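Local coordinates for putative glycosyltransferase (GalT1) (Streptococcus parasanguinis, PDB 4PHR), which probably transfers a sugar from a nucleotide donor to an acceptor, this chain being the UDP-binding GT-D domain of the longer protein, at residues V32-G35 against D36-D40; S138-E141 against L142-G145; S265-Y268 against Q269-V273. One frame throughout, in Å; residues are numbered along the deposited sequence.

In the fold
All three contacts are local and sit at ends of helices, at different places round the UDP site. Interaction 1 is the innermost: it turns strand 30-33, of the three-stranded parallel sheet, into helix 36-42, and R33 grips the diphosphate. Interaction 2 lies where the chain leaves helix 132-140, before strand 147-153, the middle strand of the five-stranded parallel sheet; the L139 side chain is about 10 Å from UDP. Interaction 3 feeds helix 266-271 into strand 272-275 at an outer edge of that second sheet, the Y268 side chain also about 10 Å from UDP. Centres of interactions 1 and 3 lie about 30 Å apart, those of 2 and 3 about 21 Å.

Interaction 1 of 3, residues V32-G35 against D36-D40; sequences VRFG and DGEID. With UDP (uridine-5'-diphosphate), chain B.
E38 reaches back from the first turn of helix 36-42 to the backbone of G35, the N-cap residue. Its CB starts 3.8 Å from CD2 of F34, on a slant to the ring, and 3.6 Å from G35 O. A turn about the CB-CG bond (chi2 63°) folds the chain back, which turns the carboxylate toward the peptide of G35 and lets OE1 accept from G35 N at 2.8 Å through its anti lone pair. The E38 side chain also packs against P207 and K210 of helix 206-218. Glutamate suits the place because it is long enough to curl back and still offer an acceptor; glycine suits its own because a CB here would crowd E38 OE1. In return G35 O takes two weak bonds, from E38 N and I39 N.

R33 points its guanidinium at the nucleotide: NH1 gives a 2.8 Å bond to UDP O3B and NH2 a longer one to the same oxygen, tying down the beta-phosphate, while D225 forms a salt bridge with NH2. The side chain of D36 lies about 4 Å from the bound manganese. The sequence D36-G37-E38, set just after a strand and beside the metal and diphosphate, is consistent with the DxE motif of the GT-D glycosyltransferase fold, and the G35 N bond to E38 is the glutamate half of a capping box, which a glycine N-cap cannot complete.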
loop_
_atom_site.group_PDB
_atom_site.type_symbol
_atom_site.label_atom_id
_atom_site.label_comp_id
_atom_site.label_asym_id
_atom_site.label_seq_id
_atom_site.Cartn_x
_atom_site.Cartn_y
_atom_site.Cartn_z
ATOM N N VAL A 32 -3.802 -6.864 1.541
ATOM C CA VAL A 32 -3.328 -6.022 2.633
ATOM C C VAL A 32 -1.802 -6.093 2.647
ATOM O O VAL A 32 -1.220 -7.177 2.535
ATOM C CB VAL A 32 -3.942 -6.459 3.989
ATOM C CG1 VAL A 32 -3.579 -7.895 4.331
ATOM C CG2 VAL A 32 -3.516 -5.528 5.094
ATOM N N ARG A 33 -1.151 -4.938 2.768
ATOM C CA ARG A 33 0.314 -4.885 2.713
ATOM C C ARG A 33 0.899 -4.412 4.045
ATOM O O ARG A 33 0.461 -3.413 4.607
ATOM C CB ARG A 33 0.794 -3.974 1.575
ATOM C CG ARG A 33 0.258 -4.317 0.166
ATOM C CD ARG A 33 0.660 -3.240 -0.891
ATOM N NE ARG A 33 0.230 -1.950 -0.377
ATOM C CZ ARG A 33 0.975 -1.086 0.307
ATOM N NH1 ARG A 33 2.295 -1.248 0.436
ATOM N NH2 ARG A 33 0.389 -0.023 0.833
ATOM N N PHE A 34 1.874 -5.140 4.571
ATOM C CA PHE A 34 2.568 -4.696 5.773
ATOM C C PHE A 34 3.909 -4.116 5.367
ATOM O O PHE A 34 4.719 -4.796 4.742
ATOM C CB PHE A 34 2.735 -5.845 6.775
ATOM C CG PHE A 34 1.462 -6.203 7.470
ATOM C CD1 PHE A 34 0.501 -6.972 6.831
ATOM C CD2 PHE A 34 1.202 -5.728 8.745
ATOM C CE1 PHE A 34 -0.690 -7.274 7.470
ATOM C CE2 PHE A 34 0.027 -6.032 9.385
ATOM C CZ PHE A 34 -0.924 -6.800 8.748
ATOM N N GLY A 35 4.133 -2.850 5.715
ATOM C CA GLY A 35 5.399 -2.194 5.457
ATOM C C GLY A 35 6.117 -1.897 6.754
ATOM O O GLY A 35 5.685 -2.314 7.838
ATOM N N ASP A 36 7.218 -1.164 6.654
ATOM C CA ASP A 36 8.014 -0.866 7.836
ATOM C C ASP A 36 7.218 -0.115 8.903
ATOM O O ASP A 36 7.360 -0.386 10.087
ATOM C CB ASP A 36 9.286 -0.101 7.459
ATOM C CG ASP A 36 8.993 1.218 6.803
ATOM O OD1 ASP A 36 9.389 2.268 7.362
ATOM O OD2 ASP A 36 8.352 1.191 5.733
ATOM N N GLY A 37 6.371 0.816 8.476
ATOM C CA GLY A 37 5.559 1.593 9.397
ATOM C C GLY A 37 4.574 0.749 10.189
ATOM O O GLY A 37 4.321 1.014 11.363
ATOM N N GLU A 38 4.007 -0.275 9.560
ATOM C CA GLU A 38 3.090 -1.147 10.281
ATOM C C GLU A 38 3.798 -1.912 11.391
ATOM O O GLU A 38 3.237 -2.092 12.479
ATOM C CB GLU A 38 2.389 -2.120 9.335
ATOM C CG GLU A 38 1.284 -1.452 8.532
ATOM C CD GLU A 38 1.814 -0.357 7.621
ATOM O OE1 GLU A 38 2.766 -0.632 6.847
ATOM O OE2 GLU A 38 1.297 0.786 7.690
ATOM N N ILE A 39 5.021 -2.366 11.123
ATOM C CA ILE A 39 5.782 -3.078 12.147
ATOM C C ILE A 39 6.155 -2.121 13.282
ATOM O O ILE A 39 6.054 -2.477 14.466
ATOM C CB ILE A 39 7.053 -3.738 11.583
ATOM C CG1 ILE A 39 6.764 -4.468 10.272
ATOM C CG2 ILE A 39 7.684 -4.643 12.621
ATOM C CD1 ILE A 39 5.649 -5.449 10.347
ATOM N N ASP A 40 6.569 -0.905 12.924
ATOM C CA ASP A 40 6.861 0.119 13.926
ATOM C C ASP A 40 5.642 0.334 14.826
ATOM O O ASP A 40 5.757 0.354 16.054
ATOM C CB ASP A 40 7.226 1.451 13.263
ATOM C CG ASP A 40 8.597 1.434 12.585
ATOM O OD1 ASP A 40 8.804 2.242 11.658
ATOM O OD2 ASP A 40 9.476 0.637 12.979
HETATM N N1 UDP B . -2.348 8.290 4.176
HETATM C C2 UDP B . -3.448 9.062 4.460
HETATM N N3 UDP B . -3.877 9.187 5.760
HETATM C C4 UDP B . -3.220 8.542 6.780
HETATM C C5 UDP B . -2.106 7.753 6.495
HETATM C C6 UDP B . -1.609 7.765 5.197
HETATM O O2 UDP B . -4.038 9.665 3.564
HETATM O O4 UDP B . -3.663 8.664 7.927
HETATM C "C1'" UDP B . -1.959 8.106 2.769
HETATM C "C2'" UDP B . -0.760 8.835 2.224
HETATM O "O2'" UDP B . -1.097 10.164 1.885
HETATM C "C3'" UDP B . -0.451 7.994 1.006
HETATM C "C4'" UDP B . -0.820 6.591 1.459
HETATM O "O4'" UDP B . -1.618 6.741 2.636
HETATM O "O3'" UDP B . -1.299 8.359 -0.061
HETATM C "C5'" UDP B . 0.411 5.741 1.746
HETATM O "O5'" UDP B . -0.015 4.477 2.239
HETATM P PA UDP B . 1.028 3.334 2.683
HETATM O O1A UDP B . 1.781 3.788 3.868
HETATM O O2A UDP B . 0.232 2.094 2.844
HETATM O O3A UDP B . 2.017 3.286 1.401
HETATM P PB UDP B . 3.242 2.297 0.979
HETATM O O1B UDP B . 4.488 3.083 1.212
HETATM O O2B UDP B . 3.001 2.050 -0.462
HETATM O O3B UDP B . 3.191 1.065 1.829
#

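Interaction 2 of 3, residues S138-E141 against L142-G145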
loop_
_atom_site.group_PDB
_atom_site.type_symbol
_atom_site.label_atom_id
_atom_site.label_comp_id
_atom_site.label_asym_id
_atom_site.label_seq_id
_atom_site.Cartn_x
_atom_site.Cartn_y
_atom_site.Cartn_z
ATOM N N SER A 138 0.516 -4.501 -15.658
ATOM C CA SER A 138 -0.199 -5.551 -14.944
ATOM C C SER A 138 -1.088 -4.979 -13.846
ATOM O O SER A 138 -2.218 -5.424 -13.656
ATOM C CB SER A 138 0.765 -6.590 -14.373
ATOM O OG SER A 138 0.053 -7.609 -13.696
ATOM N N LEU A 139 -0.578 -3.983 -13.131
ATOM C CA LEU A 139 -1.378 -3.292 -12.129
ATOM C C LEU A 139 -2.650 -2.703 -12.744
ATOM O O LEU A 139 -3.739 -2.880 -12.208
ATOM C CB LEU A 139 -0.565 -2.180 -11.461
ATOM C CG LEU A 139 0.331 -2.606 -10.299
ATOM C CD1 LEU A 139 1.398 -1.554 -10.029
ATOM C CD2 LEU A 139 -0.506 -2.868 -9.054
ATOM N N LYS A 140 -2.509 -2.006 -13.872
ATOM C CA LYS A 140 -3.645 -1.325 -14.493
ATOM C C LYS A 140 -4.748 -2.307 -14.880
ATOM O O LYS A 140 -5.926 -1.954 -14.887
ATOM C CB LYS A 140 -3.192 -0.525 -15.715
ATOM C CG LYS A 140 -2.439 0.758 -15.375
ATOM C CD LYS A 140 -1.820 1.377 -16.627
ATOM C CE LYS A 140 -1.089 2.668 -16.296
ATOM N NZ LYS A 140 -0.475 3.295 -17.503
ATOM N N GLU A 141 -4.368 -3.543 -15.187
ATOM C CA GLU A 141 -5.359 -4.552 -15.536
ATOM C C GLU A 141 -6.297 -4.869 -14.373
ATOM O O GLU A 141 -7.390 -5.396 -14.577
ATOM C CB GLU A 141 -4.696 -5.827 -16.075
ATOM C CG GLU A 141 -4.020 -5.645 -17.432
ATOM C CD GLU A 141 -4.974 -5.152 -18.514
ATOM O OE1 GLU A 141 -6.173 -5.503 -18.467
ATOM O OE2 GLU A 141 -4.526 -4.408 -19.414
ATOM N N LEU A 142 -5.884 -4.528 -13.153
ATOM C CA LEU A 142 -6.745 -4.720 -11.992
ATOM C C LEU A 142 -8.009 -3.872 -12.075
ATOM O O LEU A 142 -9.070 -4.288 -11.619
ATOM C CB LEU A 142 -5.997 -4.415 -10.686
ATOM C CG LEU A 142 -4.847 -5.352 -10.315
ATOM C CD1 LEU A 142 -4.148 -4.863 -9.058
ATOM C CD2 LEU A 142 -5.360 -6.763 -10.120
ATOM N N TRP A 143 -7.901 -2.682 -12.663
ATOM C CA TRP A 143 -9.028 -1.750 -12.661
ATOM C C TRP A 143 -9.582 -1.406 -14.045
ATOM O O TRP A 143 -10.560 -0.673 -14.153
ATOM C CB TRP A 143 -8.698 -0.473 -11.880
ATOM C CG TRP A 143 -7.423 0.207 -12.278
ATOM C CD1 TRP A 143 -7.216 0.998 -13.372
ATOM C CD2 TRP A 143 -6.187 0.179 -11.562
ATOM N NE1 TRP A 143 -5.919 1.452 -13.387
ATOM C CE2 TRP A 143 -5.267 0.970 -12.281
ATOM C CE3 TRP A 143 -5.767 -0.438 -10.378
ATOM C CZ2 TRP A 143 -3.950 1.156 -11.860
ATOM C CZ3 TRP A 143 -4.460 -0.250 -9.955
ATOM C CH2 TRP A 143 -3.566 0.546 -10.695
ATOM N N ARG A 144 -8.996 -1.959 -15.104
ATOM C CA ARG A 144 -9.508 -1.691 -16.441
ATOM C C ARG A 144 -10.961 -2.140 -16.529
ATOM O O ARG A 144 -11.279 -3.287 -16.224
ATOM C CB ARG A 144 -8.678 -2.407 -17.509
ATOM C CG ARG A 144 -9.216 -2.183 -18.925
ATOM C CD ARG A 144 -8.606 -3.133 -19.946
ATOM N NE ARG A 144 -7.287 -2.701 -20.401
ATOM C CZ ARG A 144 -7.081 -1.822 -21.380
ATOM N NH1 ARG A 144 -8.106 -1.260 -22.007
ATOM N NH2 ARG A 144 -5.843 -1.499 -21.728
ATOM N N GLY A 145 -11.837 -1.226 -16.939
ATOM C CA GLY A 145 -13.248 -1.529 -17.085
ATOM C C GLY A 145 -14.018 -1.665 -15.784
ATOM O O GLY A 145 -15.178 -2.085 -15.787
#
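W143 lies back over the C-terminal part of helix 132-140 and covers backbone of L139 and K140 with one face of its indole. CG stands between the backbone N and the carbonyl carbon (chi1 52°), a rotation that swings the ring over its own preceding turn. L139 O approaches that face 3.5 Å from CZ3, and K140 CA makes a CH-pi contact 4.0 Å from the centroid of the five-membered ring. A broad, flat ring suits this place because it can cover two residues of backbone at once, while its NE1 is satisfied by L164 O and F165 packs edge-to-face with it. K140 brings its CG to 3.8 Å from W143 CZ2 before the extended chain carries NZ to a hydrogen bond with Y233 OH. Beneath the ring the turn is tight: L142 N bonds L139 O at 2.9 Å and W143 N bonds K140 O at 3.1 Å. L142 brings its CD1 within 4.2 Å of L139 CD2, apolar side chains fitting a buried flank next to helix 17-27.

The solvent side is looser. E141 and R144 are both exposed and run alongside each other in the same direction, with carboxylate and guanidinium planes only 14° apart. Their salt bridge, E141 OE2 to R144 NE, is long at 3.4 Å and its hydrogen bond weak. Two long, oppositely charged chains suit an exposed edge, where they can pair and stay solvated.

Bonds between residues three apart wind the chain into tight turns as it leaves the helix for strand 147-153, an alpha-to-beta connection in the parallel alpha/beta fold of this domain.

Interaction 3 of 3, residues S265-Y268 against Q269-V273; sequences SQEY and QEQIV
The Y268 ring has the methyl CD1 of I272 over one face, 4.2 Å from the ring centroid and 26° off the normal, a CH-pi contact. Near CD2 of the same ring comes the amide of Q269, its NE2 3.6 Å away and its plane almost perpendicular (87°) to the ring. Y268 has CG anti to its backbone N (chi1 167°), which turns the ring outward from the helix, where I272 CD1 reaches over its face. An aromatic ring fits because its broad face takes the I272 methyl while the side chain is buried against R157, V160 and R173.

The second pair of flat groups is at the surface. Q266 NE2 donates to E270 OE2 at 2.9 Å, one helical turn on; the oxygen lies in the amide plane of Q266, but the amide comes to the carboxylate from above its plane. Glutamine and glutamate four residues apart, both largely extended beyond CG, are long enough to meet in this way.

All of this rides on helix 266-271, which S265 caps at its N-terminus: S265 OG accepts from Y268 N at 3.1 Å, while S265 O receives Q269 N at 2.9 Å. A short serine side chain is well suited to an N-cap, since its hydroxyl can reach a backbone N-H of the first turn. Directly after the helix the chain becomes strand 272-275, which lies parallel to strand 170-176 at the edge of the five-stranded sheet.

Towards this end bonds three residues apart join the four-apart ones. Y268 O accepts from Q271 N at 2.9 Å and, weakly, from I272 N; the Q271 N bond to E267 O is weak too. Q271 CG passes 3.2 Å from E267 O, and Q271 OE1 accepts a hydrogen bond from R173 NE.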
loop_
_atom_site.group_PDB
_atom_site.type_symbol
_atom_site.label_atom_id
_atom_site.label_comp_id
_atom_site.label_asym_id
_atom_site.label_seq_id
_atom_site.Cartn_x
_atom_site.Cartn_y
_atom_site.Cartn_z
ATOM N N SER A 265 -8.961 20.731 -9.360
ATOM C CA SER A 265 -9.298 19.870 -10.480
ATOM C C SER A 265 -10.779 19.569 -10.417
ATOM O O SER A 265 -11.232 18.855 -9.526
ATOM C CB SER A 265 -8.514 18.562 -10.410
ATOM O OG SER A 265 -9.114 17.586 -11.245
ATOM N N GLN A 266 -11.535 20.106 -11.366
ATOM C CA GLN A 266 -12.972 19.887 -11.405
ATOM C C GLN A 266 -13.300 18.398 -11.462
ATOM O O GLN A 266 -14.208 17.931 -10.774
ATOM C CB GLN A 266 -13.596 20.621 -12.598
ATOM C CG GLN A 266 -15.104 20.469 -12.699
ATOM C CD GLN A 266 -15.725 21.443 -13.683
ATOM O OE1 GLN A 266 -15.064 22.364 -14.162
ATOM N NE2 GLN A 266 -17.003 21.244 -13.987
ATOM N N GLU A 267 -12.555 17.654 -12.273
ATOM C CA GLU A 267 -12.809 16.224 -12.426
ATOM C C GLU A 267 -12.620 15.480 -11.101
ATOM O O GLU A 267 -13.445 14.653 -10.718
ATOM C CB GLU A 267 -11.922 15.623 -13.521
ATOM C CG GLU A 267 -12.151 14.136 -13.742
ATOM C CD GLU A 267 -11.623 13.643 -15.077
ATOM O OE1 GLU A 267 -10.672 14.256 -15.608
ATOM O OE2 GLU A 267 -12.167 12.646 -15.600
ATOM N N TYR A 268 -11.529 15.774 -10.405
ATOM C CA TYR A 268 -11.281 15.214 -9.082
ATOM C C TYR A 268 -12.408 15.600 -8.129
ATOM O O TYR A 268 -12.988 14.750 -7.452
ATOM C CB TYR A 268 -9.915 15.692 -8.569
ATOM C CG TYR A 268 -9.628 15.464 -7.099
ATOM C CD1 TYR A 268 -9.347 14.195 -6.605
ATOM C CD2 TYR A 268 -9.586 16.536 -6.212
ATOM C CE1 TYR A 268 -9.066 13.993 -5.252
ATOM C CE2 TYR A 268 -9.303 16.347 -4.868
ATOM C CZ TYR A 268 -9.045 15.077 -4.390
ATOM O OH TYR A 268 -8.763 14.915 -3.048
ATOM N N GLN A 269 -12.738 16.886 -8.087
ATOM C CA GLN A 269 -13.781 17.343 -7.181
ATOM C C GLN A 269 -15.097 16.614 -7.433
ATOM O O GLN A 269 -15.776 16.200 -6.493
ATOM C CB GLN A 269 -13.965 18.860 -7.285
ATOM C CG GLN A 269 -12.705 19.643 -6.941
ATOM C CD GLN A 269 -12.302 19.495 -5.486
ATOM O OE1 GLN A 269 -13.139 19.228 -4.624
ATOM N NE2 GLN A 269 -11.013 19.663 -5.205
ATOM N N GLU A 270 -15.441 16.429 -8.703
ATOM C CA GLU A 270 -16.697 15.773 -9.053
ATOM C C GLU A 270 -16.701 14.280 -8.699
ATOM O O GLU A 270 -17.759 13.668 -8.586
ATOM C CB GLU A 270 -17.008 15.989 -10.537
ATOM C CG GLU A 270 -17.374 17.436 -10.867
ATOM C CD GLU A 270 -17.365 17.730 -12.356
ATOM O OE1 GLU A 270 -16.776 16.937 -13.121
ATOM O OE2 GLU A 270 -17.947 18.760 -12.760
ATOM N N GLN A 271 -15.521 13.699 -8.510
ATOM C CA GLN A 271 -15.417 12.305 -8.090
ATOM C C GLN A 271 -15.616 12.121 -6.586
ATOM O O GLN A 271 -15.910 11.023 -6.124
ATOM C CB GLN A 271 -14.069 11.716 -8.518
ATOM C CG GLN A 271 -13.907 11.590 -10.024
ATOM C CD GLN A 271 -12.493 11.217 -10.456
ATOM O OE1 GLN A 271 -11.556 11.219 -9.654
ATOM N NE2 GLN A 271 -12.335 10.895 -11.735
ATOM N N ILE A 272 -15.452 13.192 -5.819
ATOM C CA ILE A 272 -15.522 13.090 -4.364
ATOM C C ILE A 272 -16.952 12.876 -3.878
ATOM O O ILE A 272 -17.837 13.687 -4.147
ATOM C CB ILE A 272 -14.914 14.336 -3.671
ATOM C CG1 ILE A 272 -13.435 14.504 -4.056
ATOM C CG2 ILE A 272 -15.119 14.261 -2.143
ATOM C CD1 ILE A 272 -12.800 15.753 -3.487
ATOM N N VAL A 273 -17.178 11.774 -3.171
ATOM C CA VAL A 273 -18.510 11.486 -2.651
ATOM C C VAL A 273 -18.710 12.136 -1.282
ATOM O O VAL A 273 -19.777 12.661 -0.989
ATOM C CB VAL A 273 -18.787 9.973 -2.561
ATOM C CG1 VAL A 273 -18.534 9.311 -3.898
ATOM C CG2 VAL A 273 -17.937 9.334 -1.483
#